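Local coordinates for protein histone-lysine N-methyltransferase SETMAR (Homo sapiens, PDB 3BO5) that dimethylates a lysine of histone H3 with its SET domain, using S-adenosyl-L-methionine, and serves in DNA double-strand break repair as a fusion with a mariner transposase, at residues Ala36-Thr41 with Ile205-Asn210; Cys153-Glu158 with Ser177-Ala182; Ile181-His186 with Pro229-Phe234; Leu217-Val222 with Ala260-Leu265. The protein carries 2 engineered substitutions. One frame throughout, in Å; residues are numbered along the deposited sequence.

Interaction 1. Residues Ala36-Thr41 with Ile205-Asn210. With SAH (S-adenosyl-L-homocysteine), chain F.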
# COMPACT_ATOMS: atom_id res chain seq x y z
N ALA A 36 11.79 5.99 -14.67
CA ALA A 36 12.81 6.78 -13.98
C ALA A 36 13.37 6.08 -12.74
O ALA A 36 12.62 5.59 -11.89
CB ALA A 36 12.28 8.11 -13.60
N PRO A 37 14.68 6.00 -12.63
CA PRO A 37 15.32 5.35 -11.51
C PRO A 37 14.89 5.80 -10.13
O PRO A 37 14.66 6.99 -9.89
CB PRO A 37 16.80 5.72 -11.73
CG PRO A 37 16.88 5.75 -13.22
CD PRO A 37 15.66 6.46 -13.64
N PHE A 38 14.75 4.84 -9.22
CA PHE A 38 14.56 5.14 -7.82
C PHE A 38 15.24 4.07 -7.00
O PHE A 38 15.68 3.05 -7.58
CB PHE A 38 13.07 5.21 -7.44
CG PHE A 38 12.37 3.89 -7.65
CD1 PHE A 38 12.04 3.10 -6.55
CD2 PHE A 38 12.11 3.46 -8.94
CE1 PHE A 38 11.46 1.81 -6.75
CE2 PHE A 38 11.51 2.21 -9.16
CZ PHE A 38 11.21 1.42 -8.04
N GLN A 39 15.34 4.27 -5.68
CA GLN A 39 15.94 3.24 -4.84
C GLN A 39 14.87 2.27 -4.34
O GLN A 39 13.98 2.66 -3.63
CB GLN A 39 16.58 3.80 -3.61
CG GLN A 39 17.76 4.68 -3.85
CD GLN A 39 18.44 5.08 -2.54
OE1 GLN A 39 18.44 4.34 -1.54
NE2 GLN A 39 19.01 6.28 -2.55
N TYR A 40 14.95 1.02 -4.74
CA TYR A 40 13.91 0.10 -4.30
C TYR A 40 14.03 -0.28 -2.84
O TYR A 40 15.14 -0.57 -2.35
CB TYR A 40 14.00 -1.18 -5.17
CG TYR A 40 12.69 -1.93 -5.02
CD1 TYR A 40 11.60 -1.62 -5.85
CD2 TYR A 40 12.46 -2.87 -3.97
CE1 TYR A 40 10.37 -2.22 -5.68
CE2 TYR A 40 11.20 -3.44 -3.75
CZ TYR A 40 10.15 -3.10 -4.64
OH TYR A 40 8.88 -3.60 -4.53
N THR A 41 12.88 -0.35 -2.15
CA THR A 41 12.81 -0.99 -0.86
C THR A 41 11.54 -1.76 -0.78
O THR A 41 10.49 -1.27 -1.24
CB THR A 41 12.84 0.05 0.29
OG1 THR A 41 12.73 -0.64 1.54
CG2 THR A 41 11.68 1.10 0.22
N ILE A 205 7.12 -1.21 -5.06
CA ILE A 205 6.44 -1.18 -6.37
C ILE A 205 5.10 -0.49 -6.28
O ILE A 205 4.53 -0.08 -7.32
CB ILE A 205 6.17 -2.61 -7.01
CG1 ILE A 205 5.47 -3.52 -5.98
CG2 ILE A 205 7.44 -3.18 -7.69
CD1 ILE A 205 4.85 -4.74 -6.66
N GLY A 206 4.56 -0.33 -5.06
CA GLY A 206 3.28 0.35 -4.94
C GLY A 206 3.29 1.78 -5.44
O GLY A 206 2.23 2.36 -5.74
N ARG A 207 4.48 2.38 -5.51
CA ARG A 207 4.61 3.76 -6.02
C ARG A 207 4.08 3.85 -7.44
O ARG A 207 3.74 4.95 -7.89
CB ARG A 207 6.07 4.28 -5.96
CG ARG A 207 6.93 3.55 -7.01
CD ARG A 207 8.36 3.70 -6.70
NE ARG A 207 8.81 5.10 -6.74
CZ ARG A 207 9.12 5.74 -7.88
NH1 ARG A 207 8.93 5.13 -9.07
NH2 ARG A 207 9.64 7.02 -7.86
N PHE A 208 4.02 2.72 -8.18
CA PHE A 208 3.53 2.80 -9.57
C PHE A 208 2.03 2.69 -9.75
O PHE A 208 1.53 2.80 -10.86
CB PHE A 208 4.20 1.71 -10.41
CG PHE A 208 5.67 1.99 -10.63
CD1 PHE A 208 6.05 3.04 -11.49
CD2 PHE A 208 6.66 1.24 -9.98
CE1 PHE A 208 7.42 3.33 -11.67
CE2 PHE A 208 8.02 1.54 -10.16
CZ PHE A 208 8.40 2.57 -11.05
N LEU A 209 1.30 2.52 -8.65
CA LEU A 209 -0.15 2.41 -8.75
C LEU A 209 -0.80 3.71 -9.12
O LEU A 209 -0.67 4.71 -8.37
CB LEU A 209 -0.72 1.99 -7.44
CG LEU A 209 -0.31 0.55 -7.06
CD1 LEU A 209 -0.56 0.33 -5.54
CD2 LEU A 209 -0.99 -0.52 -7.97
N ASN A 210 -1.51 3.68 -10.25
CA ASN A 210 -2.28 4.87 -10.61
C ASN A 210 -3.60 4.97 -9.86
O ASN A 210 -4.08 4.02 -9.22
CB ASN A 210 -2.45 4.91 -12.15
CG ASN A 210 -1.17 5.26 -12.82
OD1 ASN A 210 -0.45 6.15 -12.38
ND2 ASN A 210 -0.87 4.58 -13.94
N SAH F . 2.18 7.33 -13.23
CA SAH F . 3.18 7.38 -12.12
CB SAH F . 2.88 6.35 -11.01
CG SAH F . 1.77 6.90 -10.09
SD SAH F . 2.34 8.33 -9.12
C SAH F . 4.59 7.18 -12.72
O SAH F . 4.75 7.19 -13.94
OXT SAH F . 5.55 6.99 -11.91
C5' SAH F . 0.99 9.48 -9.43
C4' SAH F . 1.05 10.19 -10.79
O4' SAH F . 0.62 9.33 -11.84
C3' SAH F . 0.13 11.37 -10.88
O3' SAH F . 0.75 12.56 -10.33
C2' SAH F . -0.13 11.50 -12.36
O2' SAH F . 1.03 11.98 -13.07
C1' SAH F . -0.24 10.04 -12.75
N9 SAH F . -1.59 9.48 -12.54
C8 SAH F . -1.98 8.48 -11.65
N7 SAH F . -3.26 8.22 -11.84
C5 SAH F . -3.72 8.99 -12.85
C6 SAH F . -5.01 9.11 -13.40
N6 SAH F . -6.08 8.37 -13.09
N1 SAH F . -5.12 10.07 -14.40
C2 SAH F . -4.07 10.83 -14.80
N3 SAH F . -2.78 10.72 -14.31
C4 SAH F . -2.69 9.83 -13.28
O HOH W 1 10.17 6.26 -11.35
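Arg207 lays its guanidinium flat against the ring of Phe38, the two planes only 6° apart and their centres 4.1 Å from each other, a stacked cation-pi pair between the pre-SET region and the SET domain. The Arg207 chain runs along the ring before it stacks. CB and CG rise from the 3-10 turn 205-208, with CG over one face of the Phe208 ring near its rim. CD then makes a CH-pi contact, 3.8 Å from the Phe38 ring centroid. A bend at chi3 (-62°) keeps the rest of the chain over the same face: NE passes Phe38 CD1 and CG, CZ comes 3.7 Å from Phe38 CG, and NH1 ends above Phe38 CD2. NH1 also donates to a water, 2.8 Å away, that in turn donates to Ala36 O. NE and NH2 are bound to the carbonyls of Pro199 and Thr200, so these bonds, with the in-plane water on NH1, limit rotation of the group while Phe38 covers one face. Phe38 CE2 meets Phe208 CZ at the edge of the Phe208 ring (3.7 Å). At the start of the turn, Ile205 N donates a weak, bent bond of 3.0 Å to Tyr40 OH, whose stronger partner is Glu22, and Ile205 CG2 touches Tyr40 CE1. The 3-10 turn thus has pre-SET aromatics on one flank and, through Arg207 O and Phe208 O, the methylene CB of S-adenosyl-L-homocysteine on another. Ile205, Phe208 and Leu209 rest on strand 138-142, while strand 39-40 is tied by backbone bonds to Tyr201 and Gly203.

Interaction 2. Residues Cys153-Glu158 with Ser177-Ala182. With SAH (S-adenosyl-L-homocysteine), chain F.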
# COMPACT_ATOMS: atom_id res chain seq x y z
N CYS A 153 -0.11 -5.67 -2.75
CA CYS A 153 1.21 -5.12 -2.40
C CYS A 153 1.04 -4.04 -1.35
O CYS A 153 -0.05 -3.55 -1.13
CB CYS A 153 1.96 -4.57 -3.64
SG CYS A 153 1.13 -3.14 -4.37
N GLU A 154 2.16 -3.71 -0.69
CA GLU A 154 2.15 -2.47 0.15
C GLU A 154 2.41 -1.24 -0.68
O GLU A 154 2.86 -1.28 -1.80
CB GLU A 154 3.29 -2.50 1.20
CG GLU A 154 3.09 -3.51 2.22
CD GLU A 154 4.24 -3.49 3.24
OE1 GLU A 154 4.64 -4.59 3.64
OE2 GLU A 154 4.75 -2.37 3.63
N TYR A 155 2.07 -0.11 -0.05
CA TYR A 155 2.61 1.17 -0.50
C TYR A 155 3.62 1.53 0.58
O TYR A 155 3.29 1.95 1.69
CB TYR A 155 1.44 2.17 -0.53
CG TYR A 155 1.73 3.43 -1.33
CD1 TYR A 155 1.65 3.46 -2.74
CD2 TYR A 155 2.11 4.60 -0.65
CE1 TYR A 155 1.94 4.58 -3.48
CE2 TYR A 155 2.41 5.78 -1.39
CZ TYR A 155 2.32 5.76 -2.78
OH TYR A 155 2.60 6.87 -3.52
N ALA A 156 4.91 1.34 0.20
CA ALA A 156 6.03 1.43 1.20
C ALA A 156 7.10 2.43 0.73
O ALA A 156 7.37 2.53 -0.42
CB ALA A 156 6.70 0.02 1.39
N GLY A 157 7.66 3.19 1.67
CA GLY A 157 8.73 4.13 1.30
C GLY A 157 9.19 4.81 2.54
O GLY A 157 9.22 4.22 3.60
N GLU A 158 9.76 6.02 2.37
CA GLU A 158 10.23 6.70 3.57
C GLU A 158 9.06 7.13 4.42
O GLU A 158 8.07 7.70 3.89
CB GLU A 158 10.93 8.00 3.16
CG GLU A 158 12.23 7.80 2.43
CD GLU A 158 12.86 9.11 2.07
OE1 GLU A 158 12.65 9.59 0.97
OE2 GLU A 158 13.50 9.66 2.98
N SER A 177 5.41 13.53 -10.84
CA SER A 177 4.47 12.54 -10.27
C SER A 177 4.52 12.83 -8.76
O SER A 177 5.59 13.19 -8.22
CB SER A 177 4.91 11.10 -10.60
OG SER A 177 4.92 10.87 -12.02
N ASN A 178 3.37 12.77 -8.09
CA ASN A 178 3.24 13.11 -6.64
C ASN A 178 3.02 11.78 -5.94
O ASN A 178 2.10 11.05 -6.37
CB ASN A 178 1.97 13.93 -6.47
CG ASN A 178 2.05 15.25 -7.22
OD1 ASN A 178 1.46 15.42 -8.31
ND2 ASN A 178 2.82 16.15 -6.69
N TYR A 179 3.83 11.46 -4.91
CA TYR A 179 3.68 10.12 -4.29
C TYR A 179 3.41 10.11 -2.81
O TYR A 179 3.14 9.04 -2.24
CB TYR A 179 4.99 9.30 -4.49
CG TYR A 179 5.44 9.04 -5.89
CD1 TYR A 179 6.31 9.92 -6.51
CD2 TYR A 179 5.02 7.93 -6.59
CE1 TYR A 179 6.70 9.70 -7.84
CE2 TYR A 179 5.40 7.66 -7.85
CZ TYR A 179 6.27 8.55 -8.51
OH TYR A 179 6.69 8.39 -9.81
N ILE A 180 3.51 11.26 -2.11
CA ILE A 180 3.35 11.20 -0.68
C ILE A 180 1.91 10.88 -0.34
O ILE A 180 0.98 11.43 -0.97
CB ILE A 180 3.73 12.56 -0.04
CG1 ILE A 180 5.18 12.88 -0.44
CG2 ILE A 180 3.61 12.48 1.48
CD1 ILE A 180 5.67 14.16 0.26
N ILE A 181 1.70 10.04 0.67
CA ILE A 181 0.35 9.77 1.13
C ILE A 181 0.29 10.03 2.63
O ILE A 181 1.28 9.80 3.39
CB ILE A 181 -0.09 8.26 0.84
CG1 ILE A 181 -1.56 8.10 1.08
CG2 ILE A 181 0.76 7.27 1.67
CD1 ILE A 181 -2.10 6.70 0.58
N ALA A 182 -0.85 10.55 3.06
CA ALA A 182 -1.10 10.85 4.47
C ALA A 182 -2.19 9.95 5.01
O ALA A 182 -3.30 9.88 4.49
CB ALA A 182 -1.52 12.33 4.67
N SAH F . 2.18 7.33 -13.23
CA SAH F . 3.18 7.38 -12.12
CB SAH F . 2.88 6.35 -11.01
CG SAH F . 1.77 6.90 -10.09
SD SAH F . 2.34 8.33 -9.12
C SAH F . 4.59 7.18 -12.72
O SAH F . 4.75 7.19 -13.94
OXT SAH F . 5.55 6.99 -11.91
C5' SAH F . 0.99 9.48 -9.43
C4' SAH F . 1.05 10.19 -10.79
O4' SAH F . 0.62 9.33 -11.84
C3' SAH F . 0.13 11.37 -10.88
O3' SAH F . 0.75 12.56 -10.33
C2' SAH F . -0.13 11.50 -12.36
O2' SAH F . 1.03 11.98 -13.07
C1' SAH F . -0.24 10.04 -12.75
N9 SAH F . -1.59 9.48 -12.54
C8 SAH F . -1.98 8.48 -11.65
N7 SAH F . -3.26 8.22 -11.84
C5 SAH F . -3.72 8.99 -12.85
C6 SAH F . -5.01 9.11 -13.40
N6 SAH F . -6.08 8.37 -13.09
N1 SAH F . -5.12 10.07 -14.40
C2 SAH F . -4.07 10.83 -14.80
N3 SAH F . -2.78 10.72 -14.31
C4 SAH F . -2.69 9.83 -13.28
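Tyr155 reaches across from strand 151-160 to the loop that leads into strand 181-185, its hydroxyl meeting the backbone of Tyr179 and its ring the side chain of Ile181. Along that loop, Ser177 packs its CB and OG against the cofactor product S-adenosyl-L-homocysteine. Asn178 N then gives a weak, long bond to the ribose O3' of this ligand, while Asn178 OD1 is held by Lys272. Tyr179 faces both ways. Its side-chain hydroxyl donates to the ligand carboxylate, with OH 2.8 Å from OXT, and its ring carbon CE2 lies 3.4 Å from the ligand sulfur SD. Its backbone O accepts a short bond of 2.6 Å from Tyr155 OH, which arrives in the carbonyl plane on a lone pair at a C=O...O angle of 123°. With CG anti to the backbone N (chi1 -164°), the Tyr155 ring is extended toward the loop and presents its edge to this carbonyl; the same OH also lies 3.5 Å from Tyr179 CB. Two residues on, Ile181 sets CG2 obliquely against Tyr155 CE2 at 3.8 Å. The buried phenol is therefore anchored at its oxygen and touched by Ile181 at CD2 and CE2, and the bond to Tyr179 O is consistent with a second-shell role, positioning a residue of the S-adenosyl-L-methionine site. Arg207 forms a cation-pi pair with the Tyr179 ring. Around the contact, Tyr155 rests on Leu231 and Leu233 of strand 230-235, on Pro199 at the end of strand 193-199, and on Arg264 of strand 260-266.

Interaction 3. Residues Ile181-His186 with Pro229-Phe234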
# COMPACT_ATOMS: atom_id res chain seq x y z
N ILE A 181 1.70 10.04 0.67
CA ILE A 181 0.35 9.77 1.13
C ILE A 181 0.29 10.03 2.63
O ILE A 181 1.28 9.80 3.39
CB ILE A 181 -0.09 8.26 0.84
CG1 ILE A 181 -1.56 8.10 1.08
CG2 ILE A 181 0.76 7.27 1.67
CD1 ILE A 181 -2.10 6.70 0.58
N ALA A 182 -0.85 10.55 3.06
CA ALA A 182 -1.10 10.85 4.47
C ALA A 182 -2.19 9.95 5.01
O ALA A 182 -3.30 9.88 4.49
CB ALA A 182 -1.52 12.33 4.67
N ILE A 183 -1.87 9.21 6.06
CA ILE A 183 -2.79 8.28 6.67
C ILE A 183 -3.14 8.86 8.04
O ILE A 183 -2.28 9.10 8.86
CB ILE A 183 -2.16 6.88 6.87
CG1 ILE A 183 -1.54 6.37 5.59
CG2 ILE A 183 -3.20 5.86 7.48
CD1 ILE A 183 -2.55 6.34 4.44
N ARG A 184 -4.41 9.07 8.30
CA ARG A 184 -4.81 9.54 9.64
C ARG A 184 -5.81 8.56 10.19
O ARG A 184 -6.81 8.29 9.55
CB ARG A 184 -5.37 10.98 9.58
CG ARG A 184 -4.31 11.95 9.05
CD ARG A 184 -4.73 13.40 9.22
NE ARG A 184 -3.60 14.29 8.91
CZ ARG A 184 -3.25 14.67 7.68
NH1 ARG A 184 -2.22 15.51 7.52
NH2 ARG A 184 -3.93 14.24 6.61
N GLU A 185 -5.53 8.02 11.38
CA GLU A 185 -6.39 7.07 11.96
C GLU A 185 -6.90 7.65 13.29
O GLU A 185 -6.10 8.04 14.14
CB GLU A 185 -5.62 5.79 12.21
CG GLU A 185 -5.13 5.13 10.90
CD GLU A 185 -4.14 4.04 11.17
OE1 GLU A 185 -2.95 4.32 11.19
OE2 GLU A 185 -4.56 2.88 11.41
N HIS A 186 -8.21 7.68 13.46
CA HIS A 186 -8.81 8.30 14.67
C HIS A 186 -9.19 7.25 15.67
O HIS A 186 -9.66 6.18 15.26
CB HIS A 186 -10.04 9.13 14.30
CG HIS A 186 -9.71 10.38 13.54
ND1 HIS A 186 -9.28 10.36 12.24
CD2 HIS A 186 -9.76 11.68 13.91
CE1 HIS A 186 -9.04 11.60 11.84
NE2 HIS A 186 -9.34 12.42 12.84
N PRO A 229 2.00 1.75 10.52
CA PRO A 229 1.28 0.70 9.79
C PRO A 229 1.81 0.45 8.39
O PRO A 229 2.38 1.33 7.75
CB PRO A 229 -0.13 1.27 9.63
CG PRO A 229 0.12 2.74 9.45
CD PRO A 229 1.18 2.97 10.61
N LYS A 230 1.68 -0.79 7.94
CA LYS A 230 1.85 -1.08 6.56
C LYS A 230 0.58 -0.63 5.83
O LYS A 230 -0.52 -0.71 6.37
CB LYS A 230 1.95 -2.61 6.43
CG LYS A 230 3.02 -3.20 7.28
CD LYS A 230 4.39 -2.52 7.10
CE LYS A 230 5.45 -3.32 7.89
NZ LYS A 230 6.70 -2.42 7.95
N LEU A 231 0.76 -0.09 4.62
CA LEU A 231 -0.36 0.43 3.83
C LEU A 231 -0.61 -0.64 2.81
O LEU A 231 0.01 -0.70 1.76
CB LEU A 231 0.04 1.75 3.14
CG LEU A 231 0.40 2.87 4.13
CD1 LEU A 231 0.52 4.18 3.33
CD2 LEU A 231 -0.50 2.97 5.33
N ALA A 232 -1.50 -1.55 3.19
CA ALA A 232 -1.60 -2.84 2.46
C ALA A 232 -2.72 -2.75 1.45
O ALA A 232 -3.84 -2.45 1.86
CB ALA A 232 -1.87 -3.94 3.48
N LEU A 233 -2.46 -3.06 0.18
CA LEU A 233 -3.52 -2.95 -0.87
C LEU A 233 -3.96 -4.38 -1.12
O LEU A 233 -3.13 -5.28 -1.35
CB LEU A 233 -2.98 -2.40 -2.19
CG LEU A 233 -2.71 -0.92 -1.89
CD1 LEU A 233 -1.32 -0.41 -2.05
CD2 LEU A 233 -3.84 -0.02 -2.28
N PHE A 234 -5.29 -4.55 -0.98
CA PHE A 234 -5.94 -5.86 -1.27
C PHE A 234 -6.84 -5.73 -2.46
O PHE A 234 -7.40 -4.66 -2.72
CB PHE A 234 -6.79 -6.32 -0.06
CG PHE A 234 -5.98 -6.63 1.18
CD1 PHE A 234 -5.60 -7.92 1.47
CD2 PHE A 234 -5.67 -5.60 2.07
CE1 PHE A 234 -4.87 -8.19 2.63
CE2 PHE A 234 -4.88 -5.85 3.20
CZ PHE A 234 -4.50 -7.10 3.49
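Leu231 pushes its two methyl groups against a pair of isoleucines on strand 181-185, giving an apolar seam between two strands of the SET domain that are not hydrogen-bonded neighbours. Its CD1 passes alongside Ile181 CG2 at 3.5 Å. Its CD2 meets Ile183 CG1 at 3.6 Å, and here the two side chains come tip to tip, with Ile183 CD1 4.0 Å from Leu231 CD2. With chi1 at -62° and chi2 at -170°, Leu231 spreads its fork toward strand 181-185; CD1 touches both isoleucines, CD2 Ile183. At the far end of the strand Glu185 slides past Pro229, its OE1 3.9 Å from the ring carbon CG. The next shell explains how these groups are held. Strand 181-185 is fixed on both edges by backbone bonds, to Thr195 and Val197 of strand 193-199 and to Ser261 and Glu263 of strand 260-266. As alternate residues of the strand, Ile181, Ile183 and Glu185 point to one face. Met219 of strand 217-223 packs on Ile181, Lys262 lies against Ile183, and Pro221 touches both Glu185 and Pro229. The carboxylate of Glu185 has a salt-bridge partner in Arg223, while Pro229 O accepts from His44. Between the two segments themselves the contact consists of dispersion and shape fit, and the CA atoms of Ile183 and Leu231, the nearest pair, are 8.7 Å apart. Its one charged participant, Glu185, meets Pro229 only by van der Waals contact; the pairing with Arg223 would be expected to favour the ionised carboxylate despite its burial.

Interaction 4. Residues Leu217-Val222 with Ala260-Leu265. Engineered in segment 260-265: Ala260 (natural residue Glu), Ser261 (natural residue Asp).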
# COMPACT_ATOMS: atom_id res chain seq x y z
N LEU A 217 -8.22 -1.90 -6.07
CA LEU A 217 -7.56 -2.19 -4.77
C LEU A 217 -8.19 -1.32 -3.68
O LEU A 217 -8.60 -0.17 -3.92
CB LEU A 217 -6.09 -1.84 -4.81
CG LEU A 217 -5.31 -2.57 -5.87
CD1 LEU A 217 -3.87 -2.06 -5.90
CD2 LEU A 217 -5.40 -4.11 -5.73
N LEU A 218 -8.16 -1.89 -2.48
CA LEU A 218 -8.48 -1.20 -1.25
C LEU A 218 -7.27 -1.15 -0.32
O LEU A 218 -6.71 -2.19 -0.07
CB LEU A 218 -9.65 -1.91 -0.48
CG LEU A 218 -10.06 -1.30 0.84
CD1 LEU A 218 -10.56 0.13 0.72
CD2 LEU A 218 -11.15 -2.23 1.54
N MET A 219 -6.92 0.03 0.22
CA MET A 219 -5.80 0.15 1.12
C MET A 219 -6.27 0.05 2.59
O MET A 219 -7.21 0.75 3.00
CB MET A 219 -5.17 1.53 0.94
CG MET A 219 -3.85 1.62 1.79
SD MET A 219 -3.15 3.27 1.55
CE MET A 219 -2.29 3.02 -0.01
N ILE A 220 -5.63 -0.84 3.35
CA ILE A 220 -5.94 -1.04 4.74
C ILE A 220 -4.66 -0.83 5.55
O ILE A 220 -3.66 -1.43 5.22
CB ILE A 220 -6.34 -2.56 4.94
CG1 ILE A 220 -7.60 -2.87 4.15
CG2 ILE A 220 -6.69 -2.85 6.40
CD1 ILE A 220 -8.67 -1.89 4.37
N PRO A 221 -4.69 0.03 6.62
CA PRO A 221 -3.49 0.08 7.50
C PRO A 221 -3.38 -1.22 8.27
O PRO A 221 -4.35 -1.66 8.91
CB PRO A 221 -3.80 1.26 8.46
CG PRO A 221 -4.98 2.02 7.82
CD PRO A 221 -5.74 0.98 7.01
N VAL A 222 -2.24 -1.91 8.12
CA VAL A 222 -2.06 -3.18 8.78
C VAL A 222 -0.83 -3.07 9.68
O VAL A 222 0.27 -2.79 9.18
CB VAL A 222 -1.89 -4.31 7.76
CG1 VAL A 222 -1.53 -5.60 8.51
CG2 VAL A 222 -3.20 -4.51 6.95
N ALA A 260 -10.37 6.38 9.43
CA ALA A 260 -9.06 6.34 8.73
C ALA A 260 -9.06 6.97 7.37
O ALA A 260 -9.44 6.32 6.38
CB ALA A 260 -8.53 4.90 8.64
N SER A 261 -8.55 8.19 7.29
CA SER A 261 -8.43 8.88 6.00
C SER A 261 -7.08 8.45 5.39
O SER A 261 -6.11 8.23 6.10
CB SER A 261 -8.49 10.39 6.21
OG SER A 261 -7.47 10.82 7.07
N LYS A 262 -7.05 8.35 4.05
CA LYS A 262 -5.84 7.87 3.36
C LYS A 262 -5.77 8.73 2.11
O LYS A 262 -6.45 8.47 1.13
CB LYS A 262 -5.93 6.35 3.03
CG LYS A 262 -5.90 5.42 4.31
CD LYS A 262 -6.75 4.14 4.26
CE LYS A 262 -8.17 4.47 4.48
NZ LYS A 262 -8.89 3.42 5.20
N GLU A 263 -5.00 9.83 2.20
CA GLU A 263 -5.02 10.84 1.15
C GLU A 263 -3.68 11.07 0.51
O GLU A 263 -2.69 11.41 1.19
CB GLU A 263 -5.44 12.18 1.76
CG GLU A 263 -6.79 12.00 2.44
CD GLU A 263 -7.19 13.22 3.22
OE1 GLU A 263 -6.61 13.44 4.30
OE2 GLU A 263 -8.07 13.95 2.73
N ARG A 264 -3.66 10.97 -0.81
CA ARG A 264 -2.45 11.35 -1.54
C ARG A 264 -2.31 12.86 -1.60
O ARG A 264 -3.29 13.59 -1.76
CB ARG A 264 -2.47 10.78 -2.96
CG ARG A 264 -2.25 9.30 -2.93
CD ARG A 264 -0.76 8.95 -2.93
NE ARG A 264 -0.03 9.23 -4.14
CZ ARG A 264 0.21 8.31 -5.10
NH1 ARG A 264 -0.19 7.05 -4.91
NH2 ARG A 264 0.89 8.64 -6.19
N LEU A 265 -1.08 13.36 -1.48
CA LEU A 265 -0.92 14.83 -1.37
C LEU A 265 -0.26 15.37 -2.63
O LEU A 265 0.52 14.66 -3.29
CB LEU A 265 0.01 15.13 -0.19
CG LEU A 265 -0.44 14.54 1.16
CD1 LEU A 265 0.63 14.94 2.21
CD2 LEU A 265 -1.82 14.91 1.56
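Lys262 lays its methylenes against the backbone carbonyl of Met219, with looser contacts to the Met219 and Pro221 side chains, joining two strands of the curled beta-sheet of the SET domain, 217-223 and 260-266, which are not paired with each other. Lys262 has the most surface buried here; its side chain was modelled in two conformers, and the account holds for one of them. From CB the chain leaves strand 260-266 toward strand 217-223 and, in the conformer described, is bent at its last three torsions, so that it turns along the opposing backbone. CD reaches the carbonyl oxygen of Met219 at 3.6 Å. The position of NZ is doubtful; the neighbouring carbonyl Ala260 O accepts from Asn255. Met219, extended through its first two torsions, brings its sulfur SD to 4.4 Å from Lys262 CB; on its other sides it packs on Leu231, Leu233 and Tyr155. Pro221 offers its ring carbon CD to Lys262 CD at 4.3 Å, a loose contact. The segment 260-265 begins with two engineered residues, Ala260 and Ser261, of which Ala260 turns its methyl toward strand 217-223. Two residues beyond Lys262, Arg264 touches S-adenosyl-L-homocysteine and binds Asn178 O. The contact buries one backbone acceptor: with Lys262 in this conformer, Met219 O faces the methylenes CD and CE and has no hydrogen-bond partner in the model.

How the interactions relate
From the N terminus, segment 36-41 is met by residues 205-210, where interaction 1 closes a long loop that ties the pre-SET region to the SET domain. Within that loop interaction 2 closes a shorter one, and both end at S-adenosyl-L-homocysteine, where Tyr179 CE2 meets Arg207 O. Interaction 3 starts on the strand where interaction 2 ends, sharing Ile181 and Ala182, and crosses interaction 1. Interaction 4 opens after interactions 1 and 2 are complete and crosses interaction 3; their centres lie about 4 Å apart. Strands 151-160, 230-235 and 217-223 thereby meet strands 181-185 and 260-266 across the interior of the curled sheet.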